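Local coordinates for catechol 2,3-dioxygenase (Rhodococcus sp. dk17, PDB 2WL9) that catalyses extradiol ring cleavage of catechol with dioxygen, as a type I dioxygenase with an iron site, in the breakdown of aromatic hydrocarbons, at the interface of chains A and B and the interface of chains A and C. Numbering follows the deposited sequence. Chains: chain A/B/C, Catechol 2,3-dioxygenase.

Contact 1 and contact 3 both lie between chains A and B, with the centres of their C-alpha atoms about 18 Å apart. Contact 2 lies between chains A and C, about 40 Å from contact 1 and about 33 Å from contact 3. Glu248 and Ile282 serve twice: chain B offers them in contact 1 and chain A in contact 2. The surface around these two residues therefore takes part in both interfaces. The interface with C is two-fold symmetric, while the one with B is not an exact two-fold. Together they link subunits in the deposited eight-copy assembly, which may reflect the oligomer in solution.

Contact 1: the interface of chains A and B. Residues chain A 47, 126-127; chain B 245, 248, 269, 278, 282.
The methyl CG2 of A:Thr126 packs against CD1 of B:Ile282 at 3.8 Å, the apolar centre of this subunit interface in a type I extradiol dioxygenase of the vicinal oxygen chelate family. CG2 lies anti to the backbone N (OG1 chi1 -51°), which turns the methyl toward chain B. It meets B:Ile282 at a slant and lies 3.6 Å from OE2 of B:Glu248, which comes from the opposite direction. CB of A:Thr126 rests against CB of B:Ser245 at 4.0 Å, and CB of A:Ser127 approaches CA of B:Ile282. CE2 of B:Tyr278 is 3.8 Å from the hydroxyl OG1 of A:Thr126, which lies out of the ring plane.

Water 2 ties the polar rim together. It lies 2.7 Å from the hydroxyl OG1 of A:Thr126. From chain B it is met by the carbonyl O of B:Ser245 and the carboxylate oxygen OE2 of B:Glu248. NH1 of A:Arg47 reaches this water at 2.8 Å, in the guanidinium plane, though the angle at H is a bent 124°. Water 1 joins the backbone O atoms of A:Ser127 and B:Ile282.

Farther out, A:Arg47 and B:Arg269 approach from opposite directions, their guanidinium planes 72° apart. Their NH1 atoms are 3.7 Å apart. OE2 of B:Glu248 sits over the centre of the B:Arg269 guanidinium face and forms a salt bridge with its NH1 at 3.8 Å. This carboxylate may temper the charge of both arginines.

Contact 2: the interface of chains A and C. Residues chain A 243, 248, 282-283; chain C 137, 221, 225, 228.
In C:Asp221 the carboxylate carbon CG is anti to the carbonyl carbon (chi1 -69°), and in A:Lys243 an extended chain beyond CG carries the terminal nitrogen NZ to meet it. NZ gives a hydrogen bond and salt bridge to OD1 at 2.6 Å. It arrives on the syn side of OD1, 25° out of the carboxylate plane. The lysine and aspartate side chains cross at about a right angle.

The same OD1 lies in the ring plane at the edge of A:Phe283, 3.4 Å from CE1. Ring and carboxylate are turned 67° against each other. CB of A:Lys243 lies over one face of this ring, toward its rim, so two partners of the aspartate also pack together within chain A.

A:Ile282 extends the contact through carbon. Its branch methyl CG2 touches CZ of C:Phe137 at 3.8 Å, while CD1 is 4.0 Å from OD2 of C:Asp221. Inside chain C, CB of C:Asp221 covers the centre of the C:Phe137 ring face, 3.5 Å above its plane.

The patch, twinned across the two-fold A/C interface, probably helps hold the subunits together. C:Asp221 is near the start of helix 220-232. A:Lys243 belongs to strand 242-243 and A:Phe283 to strand 283-284, with A:Ile282 in the loop just before it.

Contact 3: the interface of chains A and B. Residues chain A 5-6, 68-70; chain B 273-274.
B:Gln274 reaches into chain A between A:Thr5, A:Arg68 and A:Ala70, and packing accounts for much of the contact. Its CG is anti to the carbonyl carbon (chi1 -50°), and the chain beyond it is extended, so the amide is carried deep among the chain A residues. CB of the glutamine sits over the centre of the A:Arg68 guanidinium face, 3.5 Å from CZ. The amide stacks in an offset way, its plane 29° from the guanidinium, with NE2 of B:Gln274 nearer to NE of A:Arg68 than to CZ. A:Ala70 packs along the aliphatic part, with its CA 4.0 Å from CB of the glutamine.

Among polar groups, the amide NE2 of B:Gln274 faces the hydroxyl OG1 of A:Thr5. The modelled separation is too short to be real, so this hydrogen bond and the local placement of the amide against A:Thr5 are doubtful. The same hydroxyl has a weak hydrogen bond to the backbone O of A:Arg68, at 3.0 Å from OG1.

The charged pair lies within chain A. NH1 of A:Arg68 donates to the carboxylate oxygen OE2 of A:Glu6 at 2.7 Å, with 157° at H. OE2 lies in the guanidinium plane, whereas NH1 comes from above the carboxylate plane. This salt bridge probably fixes how the guanidinium is turned, with one face toward the glutamine.

A:Glu6 begins strand 6-14 and A:Arg68 ends strand 61-68. The site thus docks the loop bearing B:Gln274 onto the N-terminal part of chain A, and probably helps assemble the subunits.

Contact 1: the interface of chains A and B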
ATOM      1  N   ARG A  47     -22.542  16.676  -6.756  1.00 17.72           N
ATOM      2  CA  ARG A  47     -23.017  16.256  -8.082  1.00 18.26           C
ATOM      3  C   ARG A  47     -24.546  16.299  -8.258  1.00 17.59           C
ATOM      4  O   ARG A  47     -25.040  16.597  -9.349  1.00 17.43           O
ATOM      5  CB  ARG A  47     -22.561  14.828  -8.353  1.00 18.76           C
ATOM      6  CG  ARG A  47     -21.284  14.641  -9.158  1.00 21.55           C
ATOM      7  CD  ARG A  47     -21.258  13.189  -9.692  1.00 24.27           C
ATOM      8  NE  ARG A  47     -21.867  12.285  -8.715  1.00 24.98           N
ATOM      9  CZ  ARG A  47     -22.461  11.122  -8.986  1.00 26.17           C
ATOM     10  NH1 ARG A  47     -22.537  10.646 -10.228  1.00 25.97           N
ATOM     11  NH2 ARG A  47     -22.980  10.425  -7.990  1.00 26.62           N
ATOM     12  N   THR A 126     -24.247  15.692 -13.478  1.00 21.87           N
ATOM     13  CA  THR A 126     -22.833  15.440 -13.703  1.00 23.00           C
ATOM     14  C   THR A 126     -22.259  16.459 -14.684  1.00 23.28           C
ATOM     15  O   THR A 126     -21.135  16.934 -14.496  1.00 24.24           O
ATOM     16  CB  THR A 126     -22.601  13.983 -14.182  1.00 23.02           C
ATOM     17  OG1 THR A 126     -23.263  13.086 -13.284  1.00 24.05           O
ATOM     18  CG2 THR A 126     -21.106  13.630 -14.217  1.00 23.97           C
ATOM     19  N   SER A 127     -23.052  16.825 -15.694  1.00 23.02           N
ATOM     20  CA  SER A 127     -22.606  17.705 -16.790  1.00 23.24           C
ATOM     21  C   SER A 127     -22.241  19.139 -16.393  1.00 22.72           C
ATOM     22  O   SER A 127     -21.498  19.815 -17.105  1.00 22.68           O
ATOM     23  CB  SER A 127     -23.663  17.748 -17.893  1.00 23.34           C
ATOM     24  OG  SER A 127     -24.868  18.309 -17.408  1.00 23.73           O
TER
ATOM     25  N   SER B 245     -23.392  10.508 -18.967  1.00 22.28           N
ATOM     26  CA  SER B 245     -23.295  10.799 -17.535  1.00 22.24           C
ATOM     27  C   SER B 245     -23.359   9.544 -16.663  1.00 22.23           C
ATOM     28  O   SER B 245     -22.892   9.555 -15.516  1.00 22.36           O
ATOM     29  CB  SER B 245     -24.359  11.809 -17.102  1.00 22.36           C
ATOM     30  OG  SER B 245     -24.185  13.037 -17.778  1.00 22.17           O
ATOM     31  N   GLU B 248     -19.834   7.266 -17.668  1.00 22.22           N
ATOM     32  CA  GLU B 248     -18.688   8.197 -17.744  1.00 22.30           C
ATOM     33  C   GLU B 248     -17.540   7.677 -18.630  1.00 22.00           C
ATOM     34  O   GLU B 248     -16.378   8.062 -18.472  1.00 21.83           O
ATOM     35  CB  GLU B 248     -18.212   8.622 -16.342  1.00 22.81           C
ATOM     36  CG  GLU B 248     -19.312   9.332 -15.535  1.00 23.33           C
ATOM     37  CD  GLU B 248     -18.824  10.027 -14.266  1.00 25.28           C
ATOM     38  OE1 GLU B 248     -17.603  10.220 -14.087  1.00 23.55           O
ATOM     39  OE2 GLU B 248     -19.691  10.390 -13.442  1.00 26.65           O
ATOM     40  N   ARG B 269     -16.694   3.574 -15.822  1.00 23.23           N
ATOM     41  CA  ARG B 269     -16.704   3.489 -14.360  1.00 23.68           C
ATOM     42  C   ARG B 269     -17.637   2.368 -13.897  1.00 23.89           C
ATOM     43  O   ARG B 269     -18.531   1.954 -14.646  1.00 24.01           O
ATOM     44  CB  ARG B 269     -17.120   4.826 -13.731  1.00 23.84           C
ATOM     45  CG  ARG B 269     -18.617   5.111 -13.774  1.00 24.26           C
ATOM     46  CD  ARG B 269     -18.963   6.355 -12.960  1.00 24.25           C
ATOM     47  NE  ARG B 269     -20.395   6.637 -12.999  1.00 24.09           N
ATOM     48  CZ  ARG B 269     -21.067   7.265 -12.035  1.00 25.26           C
ATOM     49  NH1 ARG B 269     -20.442   7.674 -10.937  1.00 24.80           N
ATOM     50  NH2 ARG B 269     -22.373   7.468 -12.165  1.00 25.53           N
ATOM     51  N   TYR B 278     -30.144  10.870 -14.782  1.00 18.07           N
ATOM     52  CA  TYR B 278     -29.531  12.028 -15.426  1.00 18.80           C
ATOM     53  C   TYR B 278     -30.479  12.616 -16.458  1.00 19.37           C
ATOM     54  O   TYR B 278     -31.427  11.952 -16.882  1.00 18.93           O
ATOM     55  CB  TYR B 278     -28.203  11.618 -16.079  1.00 18.51           C
ATOM     56  CG  TYR B 278     -27.388  10.694 -15.197  1.00 18.82           C
ATOM     57  CD1 TYR B 278     -27.449   9.313 -15.355  1.00 18.00           C
ATOM     58  CD2 TYR B 278     -26.577  11.204 -14.180  1.00 18.86           C
ATOM     59  CE1 TYR B 278     -26.726   8.459 -14.528  1.00 18.27           C
ATOM     60  CE2 TYR B 278     -25.835  10.352 -13.353  1.00 18.92           C
ATOM     61  CZ  TYR B 278     -25.919   8.980 -13.538  1.00 18.94           C
ATOM     62  OH  TYR B 278     -25.202   8.130 -12.726  1.00 19.45           O
ATOM     63  N   ILE B 282     -22.361  14.261 -20.556  1.00 23.62           N
ATOM     64  CA  ILE B 282     -21.326  15.182 -20.055  1.00 23.89           C
ATOM     65  C   ILE B 282     -20.782  16.081 -21.166  1.00 23.93           C
ATOM     66  O   ILE B 282     -20.918  17.304 -21.093  1.00 24.42           O
ATOM     67  CB  ILE B 282     -20.169  14.439 -19.313  1.00 23.30           C
ATOM     68  CG1 ILE B 282     -20.730  13.460 -18.281  1.00 23.46           C
ATOM     69  CG2 ILE B 282     -19.228  15.449 -18.615  1.00 24.34           C
ATOM     70  CD1 ILE B 282     -19.678  12.556 -17.603  1.00 22.25           C
TER
HETATM   71  O   HOH W   1     -20.011  19.154 -19.192  1.00 24.31           O
HETATM   72  O   HOH W   2     -22.326  10.599 -13.047  1.00 29.64           O

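Contact 2: the interface of chains A and C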
ATOM      1  N   LYS A 243     -15.748  20.167  20.008  1.00 22.87           N
ATOM      2  CA  LYS A 243     -15.906  18.774  19.616  1.00 22.91           C
ATOM      3  C   LYS A 243     -16.808  18.014  20.570  1.00 22.89           C
ATOM      4  O   LYS A 243     -16.560  17.983  21.778  1.00 22.87           O
ATOM      5  CB  LYS A 243     -14.554  18.061  19.580  1.00 23.14           C
ATOM      6  CG  LYS A 243     -13.733  18.310  18.351  1.00 24.04           C
ATOM      7  CD  LYS A 243     -12.721  17.198  18.198  1.00 23.64           C
ATOM      8  CE  LYS A 243     -11.803  17.439  17.023  1.00 25.23           C
ATOM      9  NZ  LYS A 243     -10.639  16.524  17.109  1.00 25.99           N
ATOM     10  N   GLU A 248     -16.769  13.357  17.284  1.00 22.22           N
ATOM     11  CA  GLU A 248     -15.399  13.912  17.338  1.00 22.30           C
ATOM     12  C   GLU A 248     -15.108  14.921  16.210  1.00 22.00           C
ATOM     13  O   GLU A 248     -13.957  15.142  15.824  1.00 21.83           O
ATOM     14  CB  GLU A 248     -14.341  12.796  17.426  1.00 22.81           C
ATOM     15  CG  GLU A 248     -14.515  11.915  18.674  1.00 23.33           C
ATOM     16  CD  GLU A 248     -13.340  10.985  18.967  1.00 25.28           C
ATOM     17  OE1 GLU A 248     -12.245  11.159  18.393  1.00 23.55           O
ATOM     18  OE2 GLU A 248     -13.527  10.071  19.798  1.00 26.65           O
ATOM     19  N   ILE A 282     -15.706  16.965  24.320  1.00 23.62           N
ATOM     20  CA  ILE A 282     -14.238  16.946  24.447  1.00 23.89           C
ATOM     21  C   ILE A 282     -13.682  18.323  24.811  1.00 23.93           C
ATOM     22  O   ILE A 282     -13.075  18.484  25.871  1.00 24.42           O
ATOM     23  CB  ILE A 282     -13.533  16.371  23.176  1.00 23.30           C
ATOM     24  CG1 ILE A 282     -14.173  15.047  22.756  1.00 23.46           C
ATOM     25  CG2 ILE A 282     -12.022  16.161  23.435  1.00 24.34           C
ATOM     26  CD1 ILE A 282     -13.659  14.471  21.419  1.00 22.25           C
ATOM     27  N   PHE A 283     -13.890  19.309  23.937  1.00 23.99           N
ATOM     28  CA  PHE A 283     -13.463  20.690  24.196  1.00 24.13           C
ATOM     29  C   PHE A 283     -14.365  21.704  23.486  1.00 24.32           C
ATOM     30  O   PHE A 283     -15.188  21.330  22.651  1.00 23.70           O
ATOM     31  CB  PHE A 283     -11.981  20.905  23.825  1.00 24.00           C
ATOM     32  CG  PHE A 283     -11.677  20.733  22.356  1.00 23.50           C
ATOM     33  CD1 PHE A 283     -11.202  19.516  21.870  1.00 23.07           C
ATOM     34  CD2 PHE A 283     -11.853  21.786  21.462  1.00 23.29           C
ATOM     35  CE1 PHE A 283     -10.916  19.351  20.511  1.00 22.50           C
ATOM     36  CE2 PHE A 283     -11.574  21.623  20.100  1.00 22.78           C
ATOM     37  CZ  PHE A 283     -11.106  20.412  19.629  1.00 22.32           C
TER
ATOM     38  N   PHE C 137      -3.987  13.013  24.958  1.00 17.99           N
ATOM     39  CA  PHE C 137      -4.531  12.155  23.904  1.00 18.36           C
ATOM     40  C   PHE C 137      -3.411  11.549  23.056  1.00 18.26           C
ATOM     41  O   PHE C 137      -3.504  10.392  22.617  1.00 18.36           O
ATOM     42  CB  PHE C 137      -5.450  12.971  22.994  1.00 18.31           C
ATOM     43  CG  PHE C 137      -6.680  13.494  23.680  1.00 19.56           C
ATOM     44  CD1 PHE C 137      -6.681  14.748  24.278  1.00 19.18           C
ATOM     45  CD2 PHE C 137      -7.843  12.733  23.715  1.00 21.33           C
ATOM     46  CE1 PHE C 137      -7.823  15.235  24.921  1.00 19.88           C
ATOM     47  CE2 PHE C 137      -8.990  13.217  24.342  1.00 21.49           C
ATOM     48  CZ  PHE C 137      -8.982  14.467  24.944  1.00 20.96           C
ATOM     49  N   ASP C 221      -6.882  17.086  19.623  1.00 19.32           N
ATOM     50  CA  ASP C 221      -7.564  17.123  20.915  1.00 19.56           C
ATOM     51  C   ASP C 221      -6.724  17.640  22.086  1.00 19.02           C
ATOM     52  O   ASP C 221      -7.273  18.254  23.014  1.00 19.14           O
ATOM     53  CB  ASP C 221      -8.194  15.761  21.218  1.00 20.11           C
ATOM     54  CG  ASP C 221      -9.363  15.443  20.294  1.00 21.75           C
ATOM     55  OD1 ASP C 221      -9.782  16.335  19.530  1.00 23.38           O
ATOM     56  OD2 ASP C 221      -9.863  14.302  20.332  1.00 24.25           O
ATOM     57  N   TYR C 225      -7.672  20.743  24.517  1.00 20.70           N
ATOM     58  CA  TYR C 225      -7.460  20.586  25.953  1.00 21.58           C
ATOM     59  C   TYR C 225      -6.642  21.749  26.513  1.00 21.61           C
ATOM     60  O   TYR C 225      -7.024  22.349  27.516  1.00 22.21           O
ATOM     61  CB  TYR C 225      -6.734  19.265  26.218  1.00 21.47           C
ATOM     62  CG  TYR C 225      -6.721  18.802  27.659  1.00 22.79           C
ATOM     63  CD1 TYR C 225      -7.454  17.681  28.047  1.00 24.87           C
ATOM     64  CD2 TYR C 225      -5.949  19.454  28.626  1.00 24.47           C
ATOM     65  CE1 TYR C 225      -7.440  17.230  29.359  1.00 25.30           C
ATOM     66  CE2 TYR C 225      -5.931  19.012  29.950  1.00 25.88           C
ATOM     67  CZ  TYR C 225      -6.680  17.899  30.302  1.00 26.69           C
ATOM     68  OH  TYR C 225      -6.672  17.441  31.591  1.00 29.20           O
ATOM     69  N   ASP C 228      -8.679  25.197  26.170  1.00 24.51           N
ATOM     70  CA  ASP C 228      -9.701  25.275  27.226  1.00 25.62           C
ATOM     71  C   ASP C 228      -9.099  25.690  28.574  1.00 25.98           C
ATOM     72  O   ASP C 228      -9.623  26.589  29.240  1.00 26.18           O
ATOM     73  CB  ASP C 228     -10.435  23.938  27.393  1.00 25.92           C
ATOM     74  CG  ASP C 228     -11.589  23.754  26.418  1.00 26.56           C
ATOM     75  OD1 ASP C 228     -11.945  24.692  25.670  1.00 28.16           O
ATOM     76  OD2 ASP C 228     -12.153  22.642  26.415  1.00 27.04           O
TER

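Contact 3: the interface of chains A and B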
ATOM      1  N   THR A   5     -30.278   4.329   3.092  1.00 18.54           N
ATOM      2  CA  THR A   5     -28.827   4.347   2.890  1.00 17.53           C
ATOM      3  C   THR A   5     -28.162   5.697   3.219  1.00 17.50           C
ATOM      4  O   THR A   5     -26.939   5.752   3.420  1.00 17.24           O
ATOM      5  CB  THR A   5     -28.477   3.969   1.446  1.00 17.61           C
ATOM      6  OG1 THR A   5     -29.100   4.902   0.557  1.00 16.19           O
ATOM      7  CG2 THR A   5     -28.964   2.551   1.111  1.00 17.17           C
ATOM      8  N   GLU A   6     -28.958   6.772   3.250  1.00 16.52           N
ATOM      9  CA  GLU A   6     -28.474   8.128   3.583  1.00 15.79           C
ATOM     10  C   GLU A   6     -29.613   9.134   3.718  1.00 16.18           C
ATOM     11  O   GLU A   6     -30.709   8.922   3.189  1.00 15.58           O
ATOM     12  CB  GLU A   6     -27.504   8.662   2.515  1.00 15.98           C
ATOM     13  CG  GLU A   6     -28.091   8.689   1.089  1.00 15.65           C
ATOM     14  CD  GLU A   6     -27.162   9.331   0.063  1.00 16.78           C
ATOM     15  OE1 GLU A   6     -26.969  10.561   0.105  1.00 19.27           O
ATOM     16  OE2 GLU A   6     -26.636   8.610  -0.804  1.00 16.10           O
ATOM     17  N   ARG A  68     -32.831   8.164   1.421  1.00 16.22           N
ATOM     18  CA  ARG A  68     -32.551   7.405   0.206  1.00 16.31           C
ATOM     19  C   ARG A  68     -32.484   5.888   0.408  1.00 16.92           C
ATOM     20  O   ARG A  68     -31.966   5.402   1.419  1.00 17.09           O
ATOM     21  CB  ARG A  68     -31.241   7.897  -0.413  1.00 16.51           C
ATOM     22  CG  ARG A  68     -30.952   7.367  -1.810  1.00 15.76           C
ATOM     23  CD  ARG A  68     -29.493   7.623  -2.168  1.00 15.69           C
ATOM     24  NE  ARG A  68     -29.221   7.387  -3.584  1.00 14.50           N
ATOM     25  CZ  ARG A  68     -28.021   7.504  -4.146  1.00 15.18           C
ATOM     26  NH1 ARG A  68     -26.971   7.850  -3.410  1.00 15.25           N
ATOM     27  NH2 ARG A  68     -27.868   7.275  -5.447  1.00 14.58           N
ATOM     28  N   VAL A  69     -33.006   5.147  -0.566  1.00 16.87           N
ATOM     29  CA  VAL A  69     -32.759   3.713  -0.666  1.00 17.65           C
ATOM     30  C   VAL A  69     -32.082   3.445  -2.006  1.00 17.84           C
ATOM     31  O   VAL A  69     -32.073   4.310  -2.883  1.00 17.88           O
ATOM     32  CB  VAL A  69     -34.038   2.852  -0.481  1.00 17.48           C
ATOM     33  CG1 VAL A  69     -34.591   3.001   0.926  1.00 17.34           C
ATOM     34  CG2 VAL A  69     -35.103   3.186  -1.513  1.00 17.48           C
ATOM     35  N   ALA A  70     -31.501   2.259  -2.150  1.00 18.53           N
ATOM     36  CA  ALA A  70     -30.676   1.939  -3.314  1.00 18.93           C
ATOM     37  C   ALA A  70     -31.435   1.856  -4.639  1.00 19.18           C
ATOM     38  O   ALA A  70     -30.870   2.163  -5.689  1.00 19.05           O
ATOM     39  CB  ALA A  70     -29.900   0.638  -3.070  1.00 19.52           C
TER
ATOM     40  N   ALA B 273     -23.337   2.193  -6.423  1.00 24.87           N
ATOM     41  CA  ALA B 273     -23.961   1.267  -5.481  1.00 24.84           C
ATOM     42  C   ALA B 273     -25.462   1.504  -5.394  1.00 24.55           C
ATOM     43  O   ALA B 273     -26.242   0.568  -5.158  1.00 24.59           O
ATOM     44  CB  ALA B 273     -23.327   1.415  -4.112  1.00 25.37           C
ATOM     45  N   GLN B 274     -25.859   2.760  -5.597  1.00 23.59           N
ATOM     46  CA  GLN B 274     -27.258   3.158  -5.482  1.00 23.13           C
ATOM     47  C   GLN B 274     -27.733   3.880  -6.736  1.00 21.95           C
ATOM     48  O   GLN B 274     -26.963   4.588  -7.377  1.00 21.09           O
ATOM     49  CB  GLN B 274     -27.444   4.056  -4.272  1.00 23.29           C
ATOM     50  CG  GLN B 274     -26.837   3.493  -3.007  1.00 25.68           C
ATOM     51  CD  GLN B 274     -27.151   4.339  -1.820  1.00 27.39           C
ATOM     52  OE1 GLN B 274     -26.263   4.714  -1.052  1.00 29.73           O
ATOM     53  NE2 GLN B 274     -28.429   4.664  -1.656  1.00 27.85           N
TER